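Local coordinates for protein putative isomerase (PDB 2PPG) that belongs to the enolase superfamily as a putative isomerase with a mandelate racemase/muconate lactonizing enzyme-like N-terminal domain, its specific activity not being established, at residues I313-H318 against A338-H343; I156-S161 against M361-G366; E11-T16 against G386-H391. All blocks are in the same frame, centred on the assembly; numbering follows the deposited sequence.

Contact 1 of 3, residues I313-H318 against A338-H343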
ATOM      1  N   ILE A 313      -8.402 -15.107  14.868  1.00 25.69           N
ATOM      2  CA  ILE A 313      -9.590 -14.342  15.208  1.00 23.41           C
ATOM      3  C   ILE A 313     -10.470 -15.216  16.111  1.00 26.12           C
ATOM      4  O   ILE A 313     -10.582 -16.415  15.894  1.00 28.69           O
ATOM      5  CB  ILE A 313     -10.302 -13.905  13.926  1.00 25.42           C
ATOM      6  CG1 ILE A 313      -9.500 -12.789  13.254  1.00 27.52           C
ATOM      7  CG2 ILE A 313     -11.726 -13.460  14.194  1.00 27.58           C
ATOM      8  CD1 ILE A 313     -10.008 -12.395  11.903  1.00 31.90           C
ATOM      9  N   LYS A 314     -11.041 -14.622  17.153  1.00 30.31           N
ATOM     10  CA  LYS A 314     -11.892 -15.338  18.093  1.00 31.44           C
ATOM     11  C   LYS A 314     -13.245 -15.647  17.468  1.00 30.56           C
ATOM     12  O   LYS A 314     -13.775 -14.865  16.668  1.00 31.52           O
ATOM     13  CB  LYS A 314     -12.073 -14.513  19.378  1.00 36.38           C
ATOM     14  CG  LYS A 314     -11.406 -15.075  20.631  1.00 40.12           C
ATOM     15  CD  LYS A 314     -10.048 -15.705  20.329  1.00 44.03           C
ATOM     16  CE  LYS A 314      -9.573 -16.596  21.468  1.00 48.00           C
ATOM     17  NZ  LYS A 314     -10.549 -17.708  21.737  1.00 53.01           N
ATOM     18  N   VAL A 315     -13.801 -16.795  17.831  1.00 28.73           N
ATOM     19  CA  VAL A 315     -15.130 -17.172  17.369  1.00 25.90           C
ATOM     20  C   VAL A 315     -16.111 -17.116  18.532  1.00 26.19           C
ATOM     21  O   VAL A 315     -15.966 -17.857  19.503  1.00 33.55           O
ATOM     22  CB  VAL A 315     -15.158 -18.597  16.765  1.00 28.08           C
ATOM     23  CG1 VAL A 315     -16.503 -18.857  16.096  1.00 29.52           C
ATOM     24  CG2 VAL A 315     -14.045 -18.786  15.751  1.00 26.81           C
ATOM     25  N   ILE A 316     -17.084 -16.215  18.458  1.00 21.87           N
ATOM     26  CA  ILE A 316     -18.167 -16.201  19.423  1.00 25.80           C
ATOM     27  C   ILE A 316     -19.513 -16.340  18.703  1.00 25.96           C
ATOM     28  O   ILE A 316     -20.122 -15.353  18.306  1.00 27.58           O
ATOM     29  CB  ILE A 316     -18.125 -14.951  20.345  1.00 26.57           C
ATOM     30  CG1 ILE A 316     -16.781 -14.873  21.071  1.00 26.36           C
ATOM     31  CG2 ILE A 316     -19.252 -15.028  21.363  1.00 23.19           C
ATOM     32  CD1 ILE A 316     -16.574 -13.608  21.866  1.00 25.62           C
ATOM     33  N   PRO A 317     -19.975 -17.581  18.514  1.00 28.52           N
ATOM     34  CA  PRO A 317     -21.175 -17.783  17.691  1.00 29.84           C
ATOM     35  C   PRO A 317     -22.411 -17.009  18.141  1.00 30.99           C
ATOM     36  O   PRO A 317     -22.627 -16.774  19.341  1.00 29.51           O
ATOM     37  CB  PRO A 317     -21.411 -19.296  17.781  1.00 25.67           C
ATOM     38  CG  PRO A 317     -20.033 -19.846  17.987  1.00 24.84           C
ATOM     39  CD  PRO A 317     -19.417 -18.865  18.975  1.00 24.40           C
ATOM     40  N   HIS A 318     -23.194 -16.613  17.145  1.00 32.70           N
ATOM     41  CA  HIS A 318     -24.473 -15.931  17.313  1.00 32.61           C
ATOM     42  C   HIS A 318     -25.549 -16.967  17.650  1.00 35.56           C
ATOM     43  O   HIS A 318     -25.491 -18.123  17.196  1.00 33.91           O
ATOM     44  CB  HIS A 318     -24.811 -15.240  15.993  1.00 32.98           C
ATOM     45  CG  HIS A 318     -26.014 -14.354  16.042  1.00 36.04           C
ATOM     46  ND1 HIS A 318     -27.222 -14.710  15.481  1.00 37.65           N
ATOM     47  CD2 HIS A 318     -26.184 -13.108  16.544  1.00 35.68           C
ATOM     48  CE1 HIS A 318     -28.091 -13.732  15.654  1.00 36.02           C
ATOM     49  NE2 HIS A 318     -27.487 -12.750  16.298  1.00 37.43           N
ATOM     50  N   ALA A 338     -11.201 -24.827  17.312  1.00 36.80           N
ATOM     51  CA  ALA A 338     -10.178 -24.371  18.246  1.00 35.53           C
ATOM     52  C   ALA A 338     -10.491 -23.002  18.852  1.00 37.94           C
ATOM     53  O   ALA A 338     -10.325 -22.794  20.055  1.00 41.02           O
ATOM     54  CB  ALA A 338      -8.847 -24.339  17.555  1.00 36.90           C
ATOM     55  N   ASN A 339     -10.972 -22.082  18.023  1.00 36.99           N
ATOM     56  CA  ASN A 339     -11.065 -20.676  18.402  1.00 38.91           C
ATOM     57  C   ASN A 339     -12.334 -20.202  19.124  1.00 38.19           C
ATOM     58  O   ASN A 339     -12.505 -18.991  19.323  1.00 34.84           O
ATOM     59  CB  ASN A 339     -10.809 -19.781  17.174  1.00 41.10           C
ATOM     60  CG  ASN A 339      -9.335 -19.629  16.860  1.00 39.59           C
ATOM     61  OD1 ASN A 339      -8.543 -20.544  17.087  1.00 39.55           O
ATOM     62  ND2 ASN A 339      -8.960 -18.470  16.324  1.00 37.70           N
ATOM     63  N   VAL A 340     -13.207 -21.134  19.521  1.00 39.15           N
ATOM     64  CA  VAL A 340     -14.462 -20.768  20.206  1.00 39.62           C
ATOM     65  C   VAL A 340     -14.319 -20.389  21.683  1.00 38.27           C
ATOM     66  O   VAL A 340     -14.105 -21.227  22.544  1.00 36.31           O
ATOM     67  CB  VAL A 340     -15.578 -21.821  20.016  1.00 39.18           C
ATOM     68  CG1 VAL A 340     -16.820 -21.429  20.811  1.00 34.79           C
ATOM     69  CG2 VAL A 340     -15.927 -21.937  18.536  1.00 39.24           C
ATOM     70  N   ASP A 341     -14.457 -19.105  21.961  1.00 44.75           N
ATOM     71  CA  ASP A 341     -14.222 -18.573  23.302  1.00 50.39           C
ATOM     72  C   ASP A 341     -15.474 -18.674  24.167  1.00 48.20           C
ATOM     73  O   ASP A 341     -15.396 -18.762  25.393  1.00 47.73           O
ATOM     74  CB  ASP A 341     -13.816 -17.098  23.188  1.00 55.48           C
ATOM     75  CG  ASP A 341     -13.208 -16.562  24.462  1.00 60.61           C
ATOM     76  OD1 ASP A 341     -13.812 -15.655  25.085  1.00 59.63           O
ATOM     77  OD2 ASP A 341     -12.124 -17.057  24.841  1.00 64.48           O
ATOM     78  N   CYS A 342     -16.623 -18.693  23.495  1.00 45.28           N
ATOM     79  CA  CYS A 342     -17.878 -18.290  24.080  1.00 38.21           C
ATOM     80  C   CYS A 342     -18.991 -18.470  23.047  1.00 32.91           C
ATOM     81  O   CYS A 342     -18.717 -18.629  21.874  1.00 30.14           O
ATOM     82  CB  CYS A 342     -17.769 -16.814  24.413  1.00 40.70           C
ATOM     83  SG  CYS A 342     -18.844 -16.310  25.682  1.00 49.18           S
ATOM     84  N   HIS A 343     -20.246 -18.420  23.482  1.00 29.90           N
ATOM     85  CA  HIS A 343     -21.385 -18.611  22.593  1.00 27.09           C
ATOM     86  C   HIS A 343     -22.562 -17.834  23.154  1.00 29.06           C
ATOM     87  O   HIS A 343     -22.878 -17.953  24.334  1.00 32.24           O
ATOM     88  CB  HIS A 343     -21.721 -20.100  22.504  1.00 22.53           C
ATOM     89  CG  HIS A 343     -22.640 -20.466  21.382  1.00 23.15           C
ATOM     90  ND1 HIS A 343     -23.973 -20.101  21.352  1.00 21.29           N
ATOM     91  CD2 HIS A 343     -22.428 -21.209  20.268  1.00 24.27           C
ATOM     92  CE1 HIS A 343     -24.534 -20.589  20.259  1.00 22.87           C
ATOM     93  NE2 HIS A 343     -23.618 -21.263  19.582  1.00 22.34           N
TER
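Asn339 and Val315 meet in the loop that leads from helix 325-336 toward strand 343-345, and Asn339 makes contact from CB to its tip. Its CB lies 3.7 Å from Val315 CG2, the two side chains crossing at about a right angle. CB and CG lie alike beside Ile313 O, and ND2 makes the close approach. ND2 donates an N-H to Ile313 O at 2.7 Å, nearly straight (172°); this oxygen sits in the amide plane of Asn339, while the nitrogen stands above the carbonyl plane of Ile313. At the other corner of the amide, OD1 has a weak hydrogen bond to His309.

The backbone bonds run on from there. Val315 N donates to Asn339 O at 3.0 Å, and Val315 O accepts from Asp341 N at 3.1 Å. These make a single beta bridge between Val315 and Val340, the two segments running in nearly the same direction. Lys314 bends back to place NZ 3.5 Å from Asp341 OD2 in a salt bridge, with a weak bond to Asn339 O.

Farther along, packing takes over. Ile316 CG2 rests on Cys342 CB at 3.8 Å. Pro317 crosses His343 at about a right angle, its CB 3.3 Å from CD2, while His343 NE2 is hydrogen-bonded to Ser330.

The contact joins the ends of a beta-alpha-beta crossover: strand 314-315, helix 325-336 and the approach to strand 343-345. Strand 288-289 hydrogen-bonds the other side of 313-318, helices 293-310 and 325-336 cover Pro317, and Tyr159 of strand 155-161 packs on Ile316 and Cys342.

Contact 2 of 3, residues I156-S161 against M361-G366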
ATOM      1  N   ILE A 156     -19.374 -25.209  26.842  1.00 27.66           N
ATOM      2  CA  ILE A 156     -19.009 -23.981  26.171  1.00 29.38           C
ATOM      3  C   ILE A 156     -19.549 -22.834  26.999  1.00 28.92           C
ATOM      4  O   ILE A 156     -20.721 -22.836  27.376  1.00 28.96           O
ATOM      5  CB  ILE A 156     -19.597 -23.911  24.734  1.00 30.03           C
ATOM      6  CG1 ILE A 156     -19.004 -25.031  23.872  1.00 29.90           C
ATOM      7  CG2 ILE A 156     -19.331 -22.527  24.115  1.00 27.83           C
ATOM      8  CD1 ILE A 156     -19.732 -25.329  22.587  1.00 28.35           C
ATOM      9  N   ALA A 157     -18.697 -21.860  27.289  1.00 29.49           N
ATOM     10  CA  ALA A 157     -19.129 -20.679  28.026  1.00 28.24           C
ATOM     11  C   ALA A 157     -20.257 -19.985  27.256  1.00 31.31           C
ATOM     12  O   ALA A 157     -20.234 -19.919  26.024  1.00 33.86           O
ATOM     13  CB  ALA A 157     -17.956 -19.736  28.276  1.00 21.39           C
ATOM     14  N   ALA A 158     -21.268 -19.516  27.984  1.00 30.85           N
ATOM     15  CA  ALA A 158     -22.413 -18.851  27.372  1.00 28.56           C
ATOM     16  C   ALA A 158     -22.464 -17.429  27.885  1.00 28.96           C
ATOM     17  O   ALA A 158     -22.004 -17.154  28.984  1.00 33.23           O
ATOM     18  CB  ALA A 158     -23.682 -19.577  27.719  1.00 21.12           C
ATOM     19  N   TYR A 159     -23.009 -16.512  27.103  1.00 28.30           N
ATOM     20  CA  TYR A 159     -23.263 -15.185  27.659  1.00 27.69           C
ATOM     21  C   TYR A 159     -24.711 -14.814  27.473  1.00 25.27           C
ATOM     22  O   TYR A 159     -25.322 -15.168  26.465  1.00 24.67           O
ATOM     23  CB  TYR A 159     -22.336 -14.119  27.080  1.00 26.51           C
ATOM     24  CG  TYR A 159     -22.568 -13.746  25.629  1.00 26.69           C
ATOM     25  CD1 TYR A 159     -23.533 -12.801  25.282  1.00 27.50           C
ATOM     26  CD2 TYR A 159     -21.789 -14.284  24.618  1.00 25.26           C
ATOM     27  CE1 TYR A 159     -23.740 -12.432  23.990  1.00 26.56           C
ATOM     28  CE2 TYR A 159     -21.984 -13.912  23.307  1.00 26.60           C
ATOM     29  CZ  TYR A 159     -22.967 -12.985  22.998  1.00 28.86           C
ATOM     30  OH  TYR A 159     -23.189 -12.594  21.695  1.00 29.14           O
ATOM     31  N   ILE A 160     -25.245 -14.124  28.471  1.00 26.34           N
ATOM     32  CA  ILE A 160     -26.609 -13.627  28.471  1.00 29.00           C
ATOM     33  C   ILE A 160     -26.761 -12.504  27.465  1.00 30.20           C
ATOM     34  O   ILE A 160     -26.057 -11.496  27.522  1.00 31.54           O
ATOM     35  CB  ILE A 160     -26.991 -13.091  29.860  1.00 33.04           C
ATOM     36  CG1 ILE A 160     -26.973 -14.221  30.882  1.00 32.81           C
ATOM     37  CG2 ILE A 160     -28.370 -12.437  29.822  1.00 33.22           C
ATOM     38  CD1 ILE A 160     -28.129 -15.175  30.703  1.00 35.94           C
ATOM     39  N   SER A 161     -27.690 -12.695  26.539  1.00 35.96           N
ATOM     40  CA  SER A 161     -27.941 -11.738  25.477  1.00 36.53           C
ATOM     41  C   SER A 161     -29.342 -11.217  25.628  1.00 37.34           C
ATOM     42  O   SER A 161     -30.266 -11.990  25.877  1.00 36.51           O
ATOM     43  CB  SER A 161     -27.827 -12.423  24.124  1.00 38.84           C
ATOM     44  OG  SER A 161     -27.882 -11.474  23.076  1.00 42.37           O
HETATM   45  N   MSE A 361     -29.022 -31.449  25.318  1.00 32.32           N
HETATM   46  CA  MSE A 361     -28.552 -30.083  25.249  1.00 38.16           C
HETATM   47  C   MSE A 361     -29.108 -29.325  26.449  1.00 37.24           C
HETATM   48  O   MSE A 361     -30.266 -29.500  26.824  1.00 39.38           O
HETATM   49  CB  MSE A 361     -29.010 -29.421  23.957  1.00 40.33           C
HETATM   50  CG  MSE A 361     -28.673 -27.943  23.880  1.00 43.71           C
HETATM   51 SE   MSE A 361     -29.021 -27.141  22.128  1.00 48.96          SE
HETATM   52  CE  MSE A 361     -30.970 -27.178  22.134  1.00 46.81           C
ATOM     53  N   ASP A 362     -28.274 -28.503  27.070  1.00 35.83           N
ATOM     54  CA  ASP A 362     -28.717 -27.673  28.171  1.00 35.72           C
ATOM     55  C   ASP A 362     -27.876 -26.414  28.165  1.00 37.31           C
ATOM     56  O   ASP A 362     -26.837 -26.341  27.501  1.00 39.59           O
ATOM     57  CB  ASP A 362     -28.547 -28.412  29.506  1.00 35.12           C
ATOM     58  CG  ASP A 362     -29.451 -27.857  30.621  1.00 36.95           C
ATOM     59  OD1 ASP A 362     -29.969 -26.733  30.496  1.00 36.33           O
ATOM     60  OD2 ASP A 362     -29.638 -28.547  31.639  1.00 37.24           O
ATOM     61  N   CYS A 363     -28.339 -25.409  28.886  1.00 37.32           N
ATOM     62  CA  CYS A 363     -27.492 -24.284  29.206  1.00 38.02           C
ATOM     63  C   CYS A 363     -27.768 -23.870  30.639  1.00 36.10           C
ATOM     64  O   CYS A 363     -28.871 -23.432  30.954  1.00 33.80           O
ATOM     65  CB  CYS A 363     -27.744 -23.130  28.252  1.00 38.20           C
ATOM     66  SG  CYS A 363     -26.644 -21.765  28.570  1.00 37.64           S
ATOM     67  N   LEU A 364     -26.773 -24.031  31.506  1.00 33.48           N
ATOM     68  CA  LEU A 364     -26.942 -23.748  32.919  1.00 33.52           C
ATOM     69  C   LEU A 364     -25.609 -23.318  33.545  1.00 35.31           C
ATOM     70  O   LEU A 364     -24.542 -23.713  33.080  1.00 34.35           O
ATOM     71  CB  LEU A 364     -27.515 -24.988  33.623  1.00 36.90           C
ATOM     72  CG  LEU A 364     -26.515 -26.068  34.083  1.00 40.68           C
ATOM     73  CD1 LEU A 364     -27.176 -27.156  34.956  1.00 39.19           C
ATOM     74  CD2 LEU A 364     -25.723 -26.688  32.932  1.00 36.24           C
ATOM     75  N   ASN A 365     -25.668 -22.508  34.598  1.00 38.82           N
ATOM     76  CA  ASN A 365     -24.450 -22.004  35.266  1.00 41.15           C
ATOM     77  C   ASN A 365     -23.401 -21.401  34.315  1.00 40.14           C
ATOM     78  O   ASN A 365     -22.203 -21.677  34.440  1.00 36.29           O
ATOM     79  CB  ASN A 365     -23.799 -23.082  36.151  1.00 41.72           C
ATOM     80  CG  ASN A 365     -24.635 -23.426  37.377  1.00 46.07           C
ATOM     81  OD1 ASN A 365     -24.816 -22.600  38.279  1.00 49.20           O
ATOM     82  ND2 ASN A 365     -25.141 -24.658  37.420  1.00 46.79           N
ATOM     83  N   GLY A 366     -23.860 -20.575  33.378  1.00 37.78           N
ATOM     84  CA  GLY A 366     -22.968 -19.902  32.446  1.00 38.00           C
ATOM     85  C   GLY A 366     -22.268 -20.831  31.475  1.00 39.99           C
ATOM     86  O   GLY A 366     -21.150 -20.550  31.046  1.00 43.90           O
TER
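Ala158 and Gly366, the two residues with most surface buried here, are joined by one backbone hydrogen bond. Ala158 N donates to Gly366 O at 3.2 Å and 162°, so the N-H points well at the oxygen. The nitrogen stands well above the carbonyl plane, 64° out of it, an approach over the face of the group. The same oxygen also lies beside Ala157 CA, at 3.6 Å.

Gly366 fits this place through its backbone. Both it and Asn365 have positive phi, a conformation that in itself favours glycine at 366, and the pair forms a tight two-residue turn close to type I' between strands 362-364 and 367-369. The turn brings the carbonyl of Gly366 to the strand edge just where the hairpin's return strand begins.

The methyl of Ala158 points toward the hairpin and meets the third participant, Cys363. Its SG touches Ala158 CB at 3.8 Å, the sole side-chain contact between the two segments. The thiol lies anti to the backbone N (chi1 -177°), which extends it from the strand toward the methyl. This is light apolar packing, and the total buried surface, 135 Å², is correspondingly small.

Tyr368 and Phe345 close round the same spot, each touching both Ala158 and Cys363. Strand 155-161 is flanked by 343-345 and 185-189, both parallel to it. At its beginning 367-369 pairs antiparallel with it, Ile156 bonding Tyr368, and the Ala158-Gly366 bond continues that register into the turn. The hairpin 362-364/367-369 thus attaches to the first strand of the barrel from outside the succession of parallel strands.

Contact 3 of 3, residues E11-T16 against G386-H391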
ATOM      1  N   GLU A  11     -38.640 -33.132   3.383  1.00 33.28           N
ATOM      2  CA  GLU A  11     -39.814 -32.308   3.664  1.00 33.17           C
ATOM      3  C   GLU A  11     -39.455 -31.035   4.438  1.00 33.31           C
ATOM      4  O   GLU A  11     -38.566 -31.063   5.297  1.00 32.60           O
ATOM      5  CB  GLU A  11     -40.846 -33.115   4.447  1.00 34.53           C
ATOM      6  CG  GLU A  11     -41.372 -34.331   3.713  1.00 41.56           C
ATOM      7  CD  GLU A  11     -41.992 -35.360   4.652  1.00 45.73           C
ATOM      8  OE1 GLU A  11     -41.266 -35.944   5.486  1.00 48.38           O
ATOM      9  OE2 GLU A  11     -43.210 -35.594   4.549  1.00 49.57           O
ATOM     10  N   SER A  12     -40.168 -29.943   4.135  1.00 30.41           N
ATOM     11  CA  SER A  12     -39.972 -28.621   4.756  1.00 31.50           C
ATOM     12  C   SER A  12     -41.201 -28.172   5.542  1.00 31.89           C
ATOM     13  O   SER A  12     -42.334 -28.430   5.126  1.00 29.24           O
ATOM     14  CB  SER A  12     -39.704 -27.565   3.686  1.00 32.85           C
ATOM     15  OG  SER A  12     -38.625 -27.941   2.852  1.00 39.03           O
ATOM     16  N   PHE A  13     -40.970 -27.467   6.651  1.00 32.13           N
ATOM     17  CA  PHE A  13     -42.043 -27.093   7.581  1.00 31.49           C
ATOM     18  C   PHE A  13     -41.790 -25.752   8.225  1.00 32.79           C
ATOM     19  O   PHE A  13     -40.643 -25.316   8.359  1.00 34.85           O
ATOM     20  CB  PHE A  13     -42.147 -28.074   8.754  1.00 30.97           C
ATOM     21  CG  PHE A  13     -42.129 -29.518   8.367  1.00 32.62           C
ATOM     22  CD1 PHE A  13     -43.321 -30.216   8.183  1.00 35.05           C
ATOM     23  CD2 PHE A  13     -40.931 -30.199   8.235  1.00 30.85           C
ATOM     24  CE1 PHE A  13     -43.312 -31.564   7.846  1.00 33.50           C
ATOM     25  CE2 PHE A  13     -40.919 -31.534   7.895  1.00 32.96           C
ATOM     26  CZ  PHE A  13     -42.115 -32.218   7.704  1.00 31.68           C
ATOM     27  N   THR A  14     -42.864 -25.119   8.680  1.00 29.59           N
ATOM     28  CA  THR A  14     -42.716 -23.977   9.553  1.00 26.81           C
ATOM     29  C   THR A  14     -43.181 -24.371  10.929  1.00 24.97           C
ATOM     30  O   THR A  14     -44.059 -25.207  11.074  1.00 24.67           O
ATOM     31  CB  THR A  14     -43.543 -22.783   9.089  1.00 30.08           C
ATOM     32  OG1 THR A  14     -44.843 -23.236   8.695  1.00 35.98           O
ATOM     33  CG2 THR A  14     -42.866 -22.080   7.922  1.00 28.30           C
ATOM     34  N   LEU A  15     -42.567 -23.780  11.937  1.00 26.18           N
ATOM     35  CA  LEU A  15     -43.050 -23.888  13.284  1.00 30.28           C
ATOM     36  C   LEU A  15     -43.262 -22.478  13.758  1.00 34.09           C
ATOM     37  O   LEU A  15     -42.320 -21.676  13.746  1.00 33.33           O
ATOM     38  CB  LEU A  15     -42.018 -24.585  14.161  1.00 32.99           C
ATOM     39  CG  LEU A  15     -42.342 -24.791  15.643  1.00 30.36           C
ATOM     40  CD1 LEU A  15     -43.654 -25.517  15.794  1.00 29.91           C
ATOM     41  CD2 LEU A  15     -41.222 -25.584  16.316  1.00 29.55           C
ATOM     42  N   THR A  16     -44.497 -22.170  14.163  1.00 38.26           N
ATOM     43  CA  THR A  16     -44.876 -20.817  14.575  1.00 40.77           C
ATOM     44  C   THR A  16     -45.338 -20.764  16.029  1.00 44.78           C
ATOM     45  O   THR A  16     -46.414 -21.252  16.346  1.00 47.55           O
ATOM     46  CB  THR A  16     -46.023 -20.284  13.693  1.00 40.78           C
ATOM     47  OG1 THR A  16     -45.629 -20.313  12.316  1.00 42.03           O
ATOM     48  CG2 THR A  16     -46.401 -18.854  14.086  1.00 40.76           C
ATOM     49  N   GLY A 386     -46.101 -32.239  16.130  1.00 42.29           N
ATOM     50  CA  GLY A 386     -47.541 -32.083  15.931  1.00 39.94           C
ATOM     51  C   GLY A 386     -47.915 -30.675  15.509  1.00 38.31           C
ATOM     52  O   GLY A 386     -48.945 -30.479  14.878  1.00 39.17           O
ATOM     53  N   LEU A 387     -47.071 -29.702  15.854  1.00 37.84           N
ATOM     54  CA  LEU A 387     -47.317 -28.286  15.545  1.00 36.48           C
ATOM     55  C   LEU A 387     -46.722 -27.866  14.188  1.00 37.10           C
ATOM     56  O   LEU A 387     -46.986 -26.771  13.679  1.00 36.13           O
ATOM     57  CB  LEU A 387     -46.772 -27.386  16.662  1.00 33.16           C
ATOM     58  CG  LEU A 387     -47.271 -27.580  18.111  1.00 34.83           C
ATOM     59  CD1 LEU A 387     -46.359 -26.881  19.119  1.00 31.40           C
ATOM     60  CD2 LEU A 387     -48.716 -27.110  18.308  1.00 30.73           C
ATOM     61  N   LEU A 388     -45.919 -28.747  13.608  1.00 36.20           N
ATOM     62  CA  LEU A 388     -45.259 -28.471  12.340  1.00 35.22           C
ATOM     63  C   LEU A 388     -46.254 -28.325  11.204  1.00 34.94           C
ATOM     64  O   LEU A 388     -47.106 -29.180  11.016  1.00 38.99           O
ATOM     65  CB  LEU A 388     -44.264 -29.586  12.021  1.00 36.39           C
ATOM     66  CG  LEU A 388     -42.766 -29.334  12.264  1.00 37.00           C
ATOM     67  CD1 LEU A 388     -42.459 -28.116  13.155  1.00 35.21           C
ATOM     68  CD2 LEU A 388     -42.108 -30.584  12.791  1.00 33.66           C
ATOM     69  N   LYS A 389     -46.151 -27.237  10.450  1.00 32.97           N
ATOM     70  CA  LYS A 389     -47.008 -27.059   9.292  1.00 35.08           C
ATOM     71  C   LYS A 389     -46.174 -27.274   8.040  1.00 34.41           C
ATOM     72  O   LYS A 389     -45.263 -26.506   7.745  1.00 35.34           O
ATOM     73  CB  LYS A 389     -47.672 -25.671   9.277  1.00 40.01           C
ATOM     74  CG  LYS A 389     -48.420 -25.272  10.557  1.00 42.35           C
ATOM     75  CD  LYS A 389     -49.846 -25.844  10.627  1.00 45.65           C
ATOM     76  CE  LYS A 389     -50.612 -25.310  11.856  1.00 44.93           C
ATOM     77  NZ  LYS A 389     -50.373 -26.123  13.096  1.00 44.89           N
ATOM     78  N   LYS A 390     -46.488 -28.336   7.318  1.00 34.18           N
ATOM     79  CA  LYS A 390     -45.796 -28.670   6.096  1.00 36.66           C
ATOM     80  C   LYS A 390     -46.061 -27.654   4.990  1.00 39.30           C
ATOM     81  O   LYS A 390     -47.153 -27.103   4.873  1.00 39.40           O
ATOM     82  CB  LYS A 390     -46.195 -30.075   5.639  1.00 37.52           C
ATOM     83  CG  LYS A 390     -45.836 -30.395   4.201  1.00 42.42           C
ATOM     84  CD  LYS A 390     -45.510 -31.871   3.994  1.00 44.96           C
ATOM     85  CE  LYS A 390     -45.067 -32.132   2.551  1.00 47.23           C
ATOM     86  NZ  LYS A 390     -45.019 -33.593   2.260  1.00 50.93           N
ATOM     87  N   HIS A 391     -45.034 -27.394   4.196  1.00 41.69           N
ATOM     88  CA  HIS A 391     -45.193 -26.678   2.948  1.00 44.64           C
ATOM     89  C   HIS A 391     -45.701 -27.634   1.865  1.00 44.96           C
ATOM     90  O   HIS A 391     -46.843 -27.530   1.423  1.00 44.47           O
ATOM     91  CB  HIS A 391     -43.848 -26.102   2.532  1.00 42.37           C
ATOM     92  CG  HIS A 391     -43.907 -25.254   1.307  1.00 41.42           C
ATOM     93  ND1 HIS A 391     -43.203 -25.556   0.161  1.00 41.56           N
ATOM     94  CD2 HIS A 391     -44.577 -24.105   1.049  1.00 40.79           C
ATOM     95  CE1 HIS A 391     -43.433 -24.627  -0.750  1.00 43.43           C
ATOM     96  NE2 HIS A 391     -44.265 -23.736  -0.237  1.00 41.35           N
TER
HETATM   97  O   HOH W   1     -46.460 -23.978  13.235  1.00 34.79           O
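Thr14 and Lys389 form an antiparallel hydrogen-bonded pair in which each backbone N-H meets the other's carbonyl: Thr14 N to Lys389 O at 2.9 Å, and Lys389 N to Thr14 O at 3.0 Å. Two residues on, past the non-hydrogen-bonded pair Phe13-Lys390, His391 N donates to Ser12 O at 3.0 Å and 175°. Where the pairing ends, a water accepts from Thr16 N at 2.8 Å and donates to Leu387 O at 2.9 Å, bridging Thr16 and Leu387; its link to Thr14 O is weak.

At the opposite end, Glu11 OE2 and Lys390 NZ make a salt bridge of 3.5 Å. Ser12 OG and His391 ND1 each bond a different carboxylate oxygen of Asp85 on helix 77-92, so one aspartate holds a residue from each segment.

Apolar contacts run beside the bonds. Phe13 CB lies 3.8 Å from Leu388 CG, the Phe13 ring also meets Lys390 CA and CB, and Leu15 CB meets Leu388 CD1 at 3.7 Å.

The C-terminal strand 389-390 is thereby added as an edge to the antiparallel sheet of strands 7-17, 52-61 and 66-72, the sheet of the N-terminal capping domain, consistent with the enolase superfamily fold, in which the chain's end returns to that domain.

Contacts 1 and 2 are neighbours in the barrel, centres about 13 Å apart, sharing one sheet and touching where His343 and Tyr159 meet. Contact 1 joins the seventh parallel strand to the approach to the eighth, and contact 2 sets the later hairpin 362-364/367-369 against the first; the pairing of strand 343-345 with strand 155-161 closes the ring of parallel strands. Contact 3 lies about 31 Å from contact 1 and 28 Å from contact 2, centre to centre, in the separate antiparallel sheet of the N-terminal domain. Along the chain, contact 3 spans contact 2, which spans contact 1; contact 3 itself pairs the two ends of the modelled chain in the domain beside the barrel.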